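Local atomic coordinates of trehalose-6-phosphate phosphatase (Candida albicans, PDB entry 5DXI), a protein that belongs to the haloacid dehalogenase (HAD) phosphatase superfamily and carries a magnesium ion in its active site. Residues G91-D96 and W102-A107. Residues are numbered along the deposited sequence; the frame is centred on the assembly and turned at random.
Sequences GCFMKD and WVNLAA
Phe93 and Met94 pair with Asn104 and Val103 in an antiparallel beta hairpin, the outer margin of the mixed sheet of the HAD-type core; within this chain strand 103-104 is one of the two edge strands of that sheet, and 93-95 links it to strand 85-88. Met94 and Val103 form the hydrogen-bonded pair: Val103 N donates to Met94 O at 2.8 Å, nearly straight (166°), and Met94 N returns a bond to Val103 O. A third, more bent bond runs from Leu105 N to Cys92 O (2.7 Å), just where the second strand gives way to a type I turn from Asn104 to Ala107. Asn104 suits that exit, because its short side chain lets OD1 reach forward to the N-H of Ala106, which approaches from above the amide carbonyl plane, an Asx turn. With CG anti to the backbone N (chi1 -176°), the amide is also carried across the Phe93 ring, OD1 over one face and Asn104 CG above the rim, 3.5 Å from Phe93 CE2, the planes 28° apart. Farther along, the Trp102 indole receives the aliphatic part of Lys95 on one face: Lys95 CD stands 3.9 Å from the centroid of the five-membered ring, a CH-pi contact. Phe93 CB reaches the benzene half of the indole at Trp102 CE3, 3.6 Å away. On the other side of the sheet, Leu105 CD1 meets Met94 CG at 3.8 Å, and both side chains pack on helix 191-199 through Ile194. The long, flexible methionine can follow that surface, while the branched leucine fills in beside it. Glu76 of helix 72-79 receives both polar ends of the lysine-tryptophan pair, a salt bridge from Lys95 NZ and a hydrogen bond from Trp102 NE1. One carboxylate thus ties the hairpin to the neighbouring helix, probably helping to hold the methylenes over the indole and favouring a charged Lys95.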
ATOM      1  N   GLY A  91       7.376  -0.791   2.990  1.00 29.45           N
ATOM      2  CA  GLY A  91       7.922   0.199   3.910  1.00 30.37           C
ATOM      3  C   GLY A  91       9.432   0.178   4.129  1.00 33.15           C
ATOM      4  O   GLY A  91       9.950   0.954   4.934  1.00 30.19           O
ATOM      5  N   CYS A  92      10.149  -0.689   3.416  1.00 29.40           N
ATOM      6  CA  CYS A  92      11.595  -0.765   3.607  1.00 30.11           C
ATOM      7  C   CYS A  92      12.351   0.349   2.893  1.00 32.82           C
ATOM      8  O   CYS A  92      13.427   0.762   3.348  1.00 31.21           O
ATOM      9  CB  CYS A  92      12.124  -2.126   3.151  1.00 28.42           C
ATOM     10  SG  CYS A  92      11.515  -3.486   4.192  1.00 31.83           S
ATOM     11  N   PHE A  93      11.788   0.860   1.798  1.00 31.43           N
ATOM     12  CA  PHE A  93      12.486   1.862   0.981  1.00 30.58           C
ATOM     13  C   PHE A  93      11.575   3.016   0.612  1.00 32.34           C
ATOM     14  O   PHE A  93      10.384   2.813   0.435  1.00 32.72           O
ATOM     15  CB  PHE A  93      13.041   1.242  -0.316  1.00 26.57           C
ATOM     16  CG  PHE A  93      14.023   0.129  -0.093  1.00 29.23           C
ATOM     17  CD1 PHE A  93      13.590  -1.175   0.073  1.00 29.80           C
ATOM     18  CD2 PHE A  93      15.383   0.389  -0.047  1.00 30.04           C
ATOM     19  CE1 PHE A  93      14.498  -2.195   0.288  1.00 31.60           C
ATOM     20  CE2 PHE A  93      16.296  -0.628   0.167  1.00 30.53           C
ATOM     21  CZ  PHE A  93      15.860  -1.918   0.327  1.00 29.85           C
ATOM     22  N   MET A  94      12.140   4.217   0.495  1.00 31.77           N
ATOM     23  CA  MET A  94      11.403   5.405   0.046  1.00 34.27           C
ATOM     24  C   MET A  94      12.206   6.170  -0.989  1.00 35.25           C
ATOM     25  O   MET A  94      13.426   6.263  -0.873  1.00 34.38           O
ATOM     26  CB  MET A  94      11.105   6.362   1.203  1.00 34.80           C
ATOM     27  CG  MET A  94      10.025   5.950   2.125  1.00 36.01           C
ATOM     28  SD  MET A  94       9.756   7.215   3.394  1.00 35.09           S
ATOM     29  CE  MET A  94       8.817   8.457   2.517  1.00 33.92           C
ATOM     30  N   LYS A  95      11.537   6.758  -1.973  1.00 34.70           N
ATOM     31  CA  LYS A  95      12.245   7.661  -2.869  1.00 34.87           C
ATOM     32  C   LYS A  95      11.385   8.877  -3.208  1.00 36.54           C
ATOM     33  O   LYS A  95      10.342   8.762  -3.864  1.00 34.93           O
ATOM     34  CB  LYS A  95      12.705   6.940  -4.149  1.00 33.92           C
ATOM     35  CG  LYS A  95      13.636   7.830  -5.002  1.00 36.65           C
ATOM     36  CD  LYS A  95      14.177   7.144  -6.248  1.00 42.95           C
ATOM     37  CE  LYS A  95      13.117   7.050  -7.324  1.00 46.29           C
ATOM     38  NZ  LYS A  95      13.705   6.966  -8.694  1.00 51.23           N
ATOM     39  N   ASP A  96      11.831  10.038  -2.739  1.00 35.47           N
ATOM     40  CA  ASP A  96      11.160  11.305  -3.004  1.00 38.60           C
ATOM     41  C   ASP A  96      11.073  11.600  -4.494  1.00 43.38           C
ATOM     42  O   ASP A  96      11.901  11.132  -5.287  1.00 42.11           O
ATOM     43  CB  ASP A  96      11.879  12.453  -2.301  1.00 40.74           C
ATOM     44  CG  ASP A  96      11.466  12.593  -0.850  1.00 43.40           C
ATOM     45  OD1 ASP A  96      10.283  12.913  -0.617  1.00 42.23           O
ATOM     46  OD2 ASP A  96      12.321  12.412   0.051  1.00 44.39           O
ATOM     47  N   TRP A 102      17.160   6.132  -3.324  1.00 41.63           N
ATOM     48  CA  TRP A 102      16.248   5.637  -2.323  1.00 38.45           C
ATOM     49  C   TRP A 102      16.856   5.796  -0.943  1.00 41.02           C
ATOM     50  O   TRP A 102      18.071   5.827  -0.797  1.00 40.82           O
ATOM     51  CB  TRP A 102      15.978   4.163  -2.560  1.00 38.59           C
ATOM     52  CG  TRP A 102      15.323   3.858  -3.864  1.00 37.86           C
ATOM     53  CD1 TRP A 102      15.915   3.840  -5.103  1.00 36.47           C
ATOM     54  CD2 TRP A 102      13.956   3.491  -4.063  1.00 35.28           C
ATOM     55  NE1 TRP A 102      14.992   3.494  -6.064  1.00 36.96           N
ATOM     56  CE2 TRP A 102      13.783   3.267  -5.452  1.00 38.34           C
ATOM     57  CE3 TRP A 102      12.859   3.318  -3.202  1.00 35.91           C
ATOM     58  CZ2 TRP A 102      12.557   2.896  -6.002  1.00 34.43           C
ATOM     59  CZ3 TRP A 102      11.630   2.932  -3.757  1.00 33.64           C
ATOM     60  CH2 TRP A 102      11.495   2.726  -5.141  1.00 33.94           C
ATOM     61  N   VAL A 103      15.999   5.885   0.061  1.00 36.59           N
ATOM     62  CA  VAL A 103      16.406   5.708   1.449  1.00 38.68           C
ATOM     63  C   VAL A 103      16.045   4.285   1.887  1.00 36.93           C
ATOM     64  O   VAL A 103      14.906   3.849   1.701  1.00 35.19           O
ATOM     65  CB  VAL A 103      15.713   6.724   2.380  1.00 37.10           C
ATOM     66  CG1 VAL A 103      16.080   6.459   3.837  1.00 39.91           C
ATOM     67  CG2 VAL A 103      16.073   8.150   1.991  1.00 42.54           C
ATOM     68  N   ASN A 104      17.007   3.553   2.442  1.00 35.70           N
ATOM     69  CA  ASN A 104      16.714   2.241   3.020  1.00 34.67           C
ATOM     70  C   ASN A 104      16.366   2.370   4.490  1.00 36.05           C
ATOM     71  O   ASN A 104      17.263   2.432   5.326  1.00 31.89           O
ATOM     72  CB  ASN A 104      17.903   1.276   2.863  1.00 36.03           C
ATOM     73  CG  ASN A 104      17.589  -0.129   3.379  1.00 35.96           C
ATOM     74  OD1 ASN A 104      16.513  -0.374   3.913  1.00 33.70           O
ATOM     75  ND2 ASN A 104      18.518  -1.059   3.189  1.00 35.94           N
ATOM     76  N   LEU A 105      15.074   2.343   4.813  1.00 31.77           N
ATOM     77  CA  LEU A 105      14.656   2.518   6.205  1.00 36.77           C
ATOM     78  C   LEU A 105      15.013   1.307   7.062  1.00 34.75           C
ATOM     79  O   LEU A 105      14.956   1.371   8.291  1.00 32.94           O
ATOM     80  CB  LEU A 105      13.149   2.811   6.297  1.00 35.72           C
ATOM     81  CG  LEU A 105      12.568   4.146   5.791  1.00 36.96           C
ATOM     82  CD1 LEU A 105      12.713   4.375   4.298  1.00 38.16           C
ATOM     83  CD2 LEU A 105      11.101   4.247   6.196  1.00 37.02           C
ATOM     84  N   ALA A 106      15.394   0.204   6.424  1.00 31.65           N
ATOM     85  CA  ALA A 106      15.757  -0.999   7.171  1.00 34.13           C
ATOM     86  C   ALA A 106      17.274  -1.229   7.183  1.00 33.31           C
ATOM     87  O   ALA A 106      17.744  -2.278   7.612  1.00 33.09           O
ATOM     88  CB  ALA A 106      15.048  -2.213   6.598  1.00 34.37           C
ATOM     89  N   ALA A 107      18.031  -0.245   6.711  1.00 32.72           N
ATOM     90  CA  ALA A 107      19.474  -0.398   6.518  1.00 36.12           C
ATOM     91  C   ALA A 107      20.211  -0.816   7.799  1.00 35.72           C
ATOM     92  O   ALA A 107      21.266  -1.439   7.740  1.00 36.76           O
ATOM     93  CB  ALA A 107      20.065   0.895   5.972  1.00 35.22           C
TER